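ABC transporter periplasmic-binding protein YTFQ (PDB 2VK2) binds alpha- and beta-galactofuranose in the periplasm and serves as the solute-binding component of the YtfQRT-YjfF ABC transporter. Local coordinates at residues A[118-123]-A[158-163]; A[231-236]-A[283-288]. All coordinates share one frame; numbering follows the deposited sequence.

Overall arrangement
From the N terminus the chain builds most of the parallel sheet of the first lobe, up to strand 103-106, before helix 109-124 leads into the second, mixed sheet. Interaction 1 closes a 34-residue loop there, holding the end of that helix against the start of edge strand 160-167. The chain then lays down strands 194-197 and 222-225 and reaches helix 230-237. Interaction 2 joins that helix to helix 285-291, closing a second, 46-residue loop in which the chain also supplies strand 272-274 to the first sheet before returning with strand 278-280. The loops follow in series, neither nesting nor crossing. The contacts' centres lie about 23 Å apart and their nearest atoms about 8 Å.

Interaction 1: A[118-123]-A[158-163]; sequences DWLVKE and PNIKII
Ile160 reaches from the start of its strand into the side of a helix, where Leu120 and Val121 receive it. Its CB points toward the helix and splits into two branches. The shorter, CG2, lies 4.0 Å from Leu120 CD2, a methyl-to-methyl contact. The longer starts at CG1, anti to the carbonyl carbon (chi1 -57°), and is extended beyond it (chi2 171°), which carries CD1 right up to the helix. There the terminal methyl sits 3.8 Å from Val121 CG2, with Val121 CA almost as near, and is also 4.1 Å from Leu120 CG. Leucine and isoleucine approach obliquely, whereas valine and isoleucine meet at about a right angle. A beta-branched residue suits the strand backbone, and its two arms let one side chain touch two neighbouring helix residues. No direct hydrogen bond spans the gap, but a water at its margin donates to Val121 O at 2.8 Å and accepts from Asn159 ND2 at 3.1 Å. The same amide nitrogen also bonds Lys127 O. Val131 of strand 129-135 touches both Leu120 and Ile160, and Phe150 of helix 141-153 flanks Leu120. Helix 109-124, which leads into strand 129-135, packs on the start of strand 160-167, the second strand of a beta-alpha-beta unit whose crossover helix is 141-153, as in the Rossmann-like lobes of type 1 periplasmic binding proteins.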
# COMPACT_ATOMS: atom_id res chain seq x y z
N ASP A 118 -7.37 15.05 -6.19
CA ASP A 118 -7.12 16.48 -6.42
C ASP A 118 -6.41 16.69 -7.76
O ASP A 118 -6.75 17.60 -8.52
CB ASP A 118 -6.25 17.08 -5.30
CG ASP A 118 -6.99 17.22 -3.98
OD1 ASP A 118 -8.23 17.07 -3.94
OD2 ASP A 118 -6.31 17.49 -2.97
N TRP A 119 -5.42 15.84 -8.04
CA TRP A 119 -4.71 15.90 -9.31
C TRP A 119 -5.68 15.72 -10.48
O TRP A 119 -5.64 16.48 -11.45
CB TRP A 119 -3.59 14.85 -9.38
CG TRP A 119 -3.10 14.67 -10.77
CD1 TRP A 119 -2.20 15.46 -11.43
CD2 TRP A 119 -3.52 13.67 -11.70
NE1 TRP A 119 -2.03 15.00 -12.71
CE2 TRP A 119 -2.82 13.91 -12.91
CE3 TRP A 119 -4.41 12.60 -11.64
CZ2 TRP A 119 -2.99 13.11 -14.03
CZ3 TRP A 119 -4.57 11.80 -12.76
CH2 TRP A 119 -3.87 12.06 -13.94
N LEU A 120 -6.55 14.72 -10.38
CA LEU A 120 -7.50 14.42 -11.45
C LEU A 120 -8.48 15.56 -11.70
O LEU A 120 -8.75 15.90 -12.85
CB LEU A 120 -8.27 13.13 -11.14
CG LEU A 120 -9.25 12.68 -12.23
CD1 LEU A 120 -8.52 12.30 -13.51
CD2 LEU A 120 -10.10 11.52 -11.73
N VAL A 121 -8.99 16.15 -10.63
CA VAL A 121 -9.91 17.29 -10.74
C VAL A 121 -9.27 18.41 -11.57
O VAL A 121 -9.90 18.96 -12.47
CB VAL A 121 -10.33 17.82 -9.35
CG1 VAL A 121 -11.10 19.13 -9.48
CG2 VAL A 121 -11.17 16.79 -8.62
N LYS A 122 -8.02 18.73 -11.25
CA LYS A 122 -7.28 19.76 -12.00
C LYS A 122 -7.00 19.34 -13.44
O LYS A 122 -7.13 20.14 -14.36
CB LYS A 122 -5.97 20.10 -11.29
CG LYS A 122 -6.14 20.87 -10.00
CD LYS A 122 -4.82 21.01 -9.26
N GLU A 123 -6.62 18.08 -13.62
CA GLU A 123 -6.25 17.55 -14.94
C GLU A 123 -7.41 17.62 -15.94
O GLU A 123 -7.23 18.09 -17.07
CB GLU A 123 -5.75 16.11 -14.81
CG GLU A 123 -5.32 15.44 -16.11
CD GLU A 123 -4.05 16.03 -16.71
OE1 GLU A 123 -3.26 16.64 -15.97
OE2 GLU A 123 -3.86 15.88 -17.93
N PRO A 158 -18.65 16.89 -10.07
CA PRO A 158 -19.59 15.86 -10.53
C PRO A 158 -19.41 15.45 -12.00
O PRO A 158 -20.01 14.47 -12.44
CB PRO A 158 -20.96 16.50 -10.28
CG PRO A 158 -20.71 17.95 -10.31
CD PRO A 158 -19.34 18.15 -9.76
N ASN A 159 -18.70 16.25 -12.75
CA ASN A 159 -18.16 15.82 -14.04
C ASN A 159 -17.33 14.53 -13.93
O ASN A 159 -17.21 13.79 -14.91
CB ASN A 159 -17.34 16.94 -14.71
CG ASN A 159 -16.08 17.32 -13.93
OD1 ASN A 159 -16.15 17.64 -12.74
ND2 ASN A 159 -14.93 17.26 -14.58
N ILE A 160 -16.73 14.21 -12.82
CA ILE A 160 -16.01 12.96 -12.58
C ILE A 160 -16.96 11.96 -11.91
O ILE A 160 -17.57 12.27 -10.88
CB ILE A 160 -14.78 13.18 -11.68
CG1 ILE A 160 -13.85 14.22 -12.32
CG2 ILE A 160 -14.03 11.87 -11.45
CD1 ILE A 160 -12.71 14.67 -11.42
N LYS A 161 -17.10 10.79 -12.52
CA LYS A 161 -17.98 9.74 -12.00
C LYS A 161 -17.25 8.40 -12.00
O LYS A 161 -16.68 8.00 -13.01
CB LYS A 161 -19.24 9.64 -12.86
CG LYS A 161 -20.01 10.94 -12.99
N ILE A 162 -17.26 7.72 -10.86
CA ILE A 162 -16.74 6.36 -10.78
C ILE A 162 -17.82 5.42 -11.31
O ILE A 162 -18.89 5.29 -10.71
CB ILE A 162 -16.35 5.97 -9.34
CG1 ILE A 162 -15.25 6.90 -8.83
CG2 ILE A 162 -15.87 4.53 -9.30
CD1 ILE A 162 -14.93 6.72 -7.36
N ILE A 163 -17.54 4.78 -12.44
CA ILE A 163 -18.52 3.92 -13.12
C ILE A 163 -18.29 2.42 -12.88
O ILE A 163 -19.21 1.62 -13.07
CB ILE A 163 -18.59 4.21 -14.64
CG1 ILE A 163 -17.23 4.01 -15.32
CG2 ILE A 163 -19.09 5.63 -14.89
CD1 ILE A 163 -17.32 3.88 -16.82
O HOH W 1 -12.64 18.70 -12.98

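Interaction 2: A[231-236]-A[283-288]; sequences DIYKAM and DTAKEE
The Tyr233 ring is sandwiched between aliphatic groups: Glu288 CB lies over the centre of one face, and Ile232 CG2 of its own helix covers the opposite one. The first is a CH-pi contact, with Glu288 CB 3.7 Å from the ring centroid and 12° off its normal. Ala285 O approaches obliquely, 3.6 Å from Tyr233 CB. Tyr233 OH donates to a water 2.5 Å away, which donates to Glu288 OE1 at 2.7 Å. Glu288 can serve both purposes because its chain bends at chi2 (-56°), keeping the methylene on the ring while the carboxylate turns to the water. That carboxylate also lies close to Glu246, which would probably favour protonation of one of them. Alanine suits position 285, since Tyr233 CA and Ala285 CA are just 4.9 Å apart. Ala285 CB packs 3.7 Å from Met236 CB, and the extended methionine brings SD within 4.0 Å of it. With an alanine in place of Tyr233, the gap opened between Ile232 and Glu288 would probably leave the glutamate freer to turn and the bridging water without its phenol donor. This helix-helix packing in the lobe of the mixed sheet lies outside the sugar pocket, with the Tyr233 side chain about 12 Å from bound galactofuranose. Helix 230-237 meets helix 285-291 through Tyr233 and Met236 and helix 200-212 through Ile232, while Tyr280 of strand 278-280 touches both Tyr233 and Glu288.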
# COMPACT_ATOMS: atom_id res chain seq x y z
N ASP A 231 8.68 0.69 -11.71
CA ASP A 231 7.98 0.47 -12.98
C ASP A 231 6.91 1.52 -13.30
O ASP A 231 6.58 1.70 -14.47
CB ASP A 231 7.38 -0.94 -13.04
CG ASP A 231 8.44 -2.01 -13.31
OD1 ASP A 231 9.61 -1.65 -13.57
OD2 ASP A 231 8.10 -3.21 -13.27
N ILE A 232 6.38 2.22 -12.30
CA ILE A 232 5.45 3.32 -12.61
C ILE A 232 6.21 4.51 -13.21
O ILE A 232 5.70 5.18 -14.09
CB ILE A 232 4.58 3.76 -11.41
CG1 ILE A 232 3.29 4.42 -11.91
CG2 ILE A 232 5.33 4.71 -10.49
CD1 ILE A 232 2.39 3.50 -12.71
N TYR A 233 7.43 4.76 -12.73
CA TYR A 233 8.23 5.84 -13.30
C TYR A 233 8.72 5.49 -14.70
O TYR A 233 8.79 6.36 -15.57
CB TYR A 233 9.40 6.20 -12.38
CG TYR A 233 8.94 6.64 -11.02
CD1 TYR A 233 8.14 7.77 -10.86
CD2 TYR A 233 9.26 5.90 -9.88
CE1 TYR A 233 7.69 8.16 -9.60
CE2 TYR A 233 8.82 6.29 -8.62
CZ TYR A 233 8.04 7.42 -8.49
OH TYR A 233 7.61 7.79 -7.23
N LYS A 234 9.03 4.22 -14.93
CA LYS A 234 9.34 3.74 -16.27
C LYS A 234 8.15 3.94 -17.21
O LYS A 234 8.32 4.37 -18.35
CB LYS A 234 9.75 2.26 -16.25
CG LYS A 234 11.08 2.02 -15.56
CD LYS A 234 11.53 0.58 -15.68
CE LYS A 234 12.87 0.38 -14.99
NZ LYS A 234 13.44 -0.97 -15.26
N ALA A 235 6.95 3.65 -16.72
CA ALA A 235 5.74 3.88 -17.50
C ALA A 235 5.54 5.36 -17.81
O ALA A 235 5.20 5.72 -18.94
CB ALA A 235 4.53 3.33 -16.76
N MET A 236 5.78 6.22 -16.82
CA MET A 236 5.69 7.66 -17.03
C MET A 236 6.66 8.14 -18.11
O MET A 236 6.30 8.96 -18.96
CB MET A 236 5.98 8.43 -15.74
CG MET A 236 4.88 8.34 -14.70
SD MET A 236 5.29 9.36 -13.28
CE MET A 236 3.96 8.91 -12.16
N ASP A 283 7.17 14.66 -15.15
CA ASP A 283 8.27 15.63 -15.19
C ASP A 283 9.41 15.32 -14.21
O ASP A 283 10.53 15.81 -14.38
CB ASP A 283 7.76 17.06 -14.98
CG ASP A 283 7.20 17.29 -13.58
OD1 ASP A 283 6.62 16.34 -13.00
OD2 ASP A 283 7.34 18.41 -13.06
N THR A 284 9.13 14.52 -13.18
CA THR A 284 10.15 14.11 -12.21
C THR A 284 10.43 12.60 -12.23
O THR A 284 11.16 12.10 -11.37
CB THR A 284 9.72 14.50 -10.78
OG1 THR A 284 8.49 13.83 -10.45
CG2 THR A 284 9.52 16.00 -10.66
N ALA A 285 9.88 11.89 -13.21
CA ALA A 285 9.94 10.42 -13.25
C ALA A 285 11.36 9.88 -13.32
O ALA A 285 11.71 8.94 -12.60
CB ALA A 285 9.11 9.89 -14.41
N LYS A 286 12.18 10.47 -14.18
CA LYS A 286 13.57 10.03 -14.34
C LYS A 286 14.36 10.18 -13.04
O LYS A 286 15.08 9.27 -12.64
CB LYS A 286 14.26 10.82 -15.47
CG LYS A 286 15.62 10.27 -15.86
CD LYS A 286 16.17 11.00 -17.08
CE LYS A 286 17.56 10.49 -17.46
NZ LYS A 286 18.57 10.78 -16.41
N GLU A 287 14.20 11.33 -12.39
CA GLU A 287 14.88 11.61 -11.12
C GLU A 287 14.45 10.65 -10.02
O GLU A 287 15.28 10.17 -9.25
CB GLU A 287 14.62 13.05 -10.67
CG GLU A 287 15.29 14.11 -11.54
N GLU A 288 13.15 10.38 -9.94
CA GLU A 288 12.62 9.46 -8.93
C GLU A 288 13.05 8.02 -9.19
O GLU A 288 13.38 7.30 -8.25
CB GLU A 288 11.09 9.55 -8.85
CG GLU A 288 10.59 10.86 -8.25
CD GLU A 288 11.16 11.12 -6.87
OE1 GLU A 288 11.12 10.21 -6.01
OE2 GLU A 288 11.66 12.24 -6.64
O HOH W 2 9.42 8.21 -5.56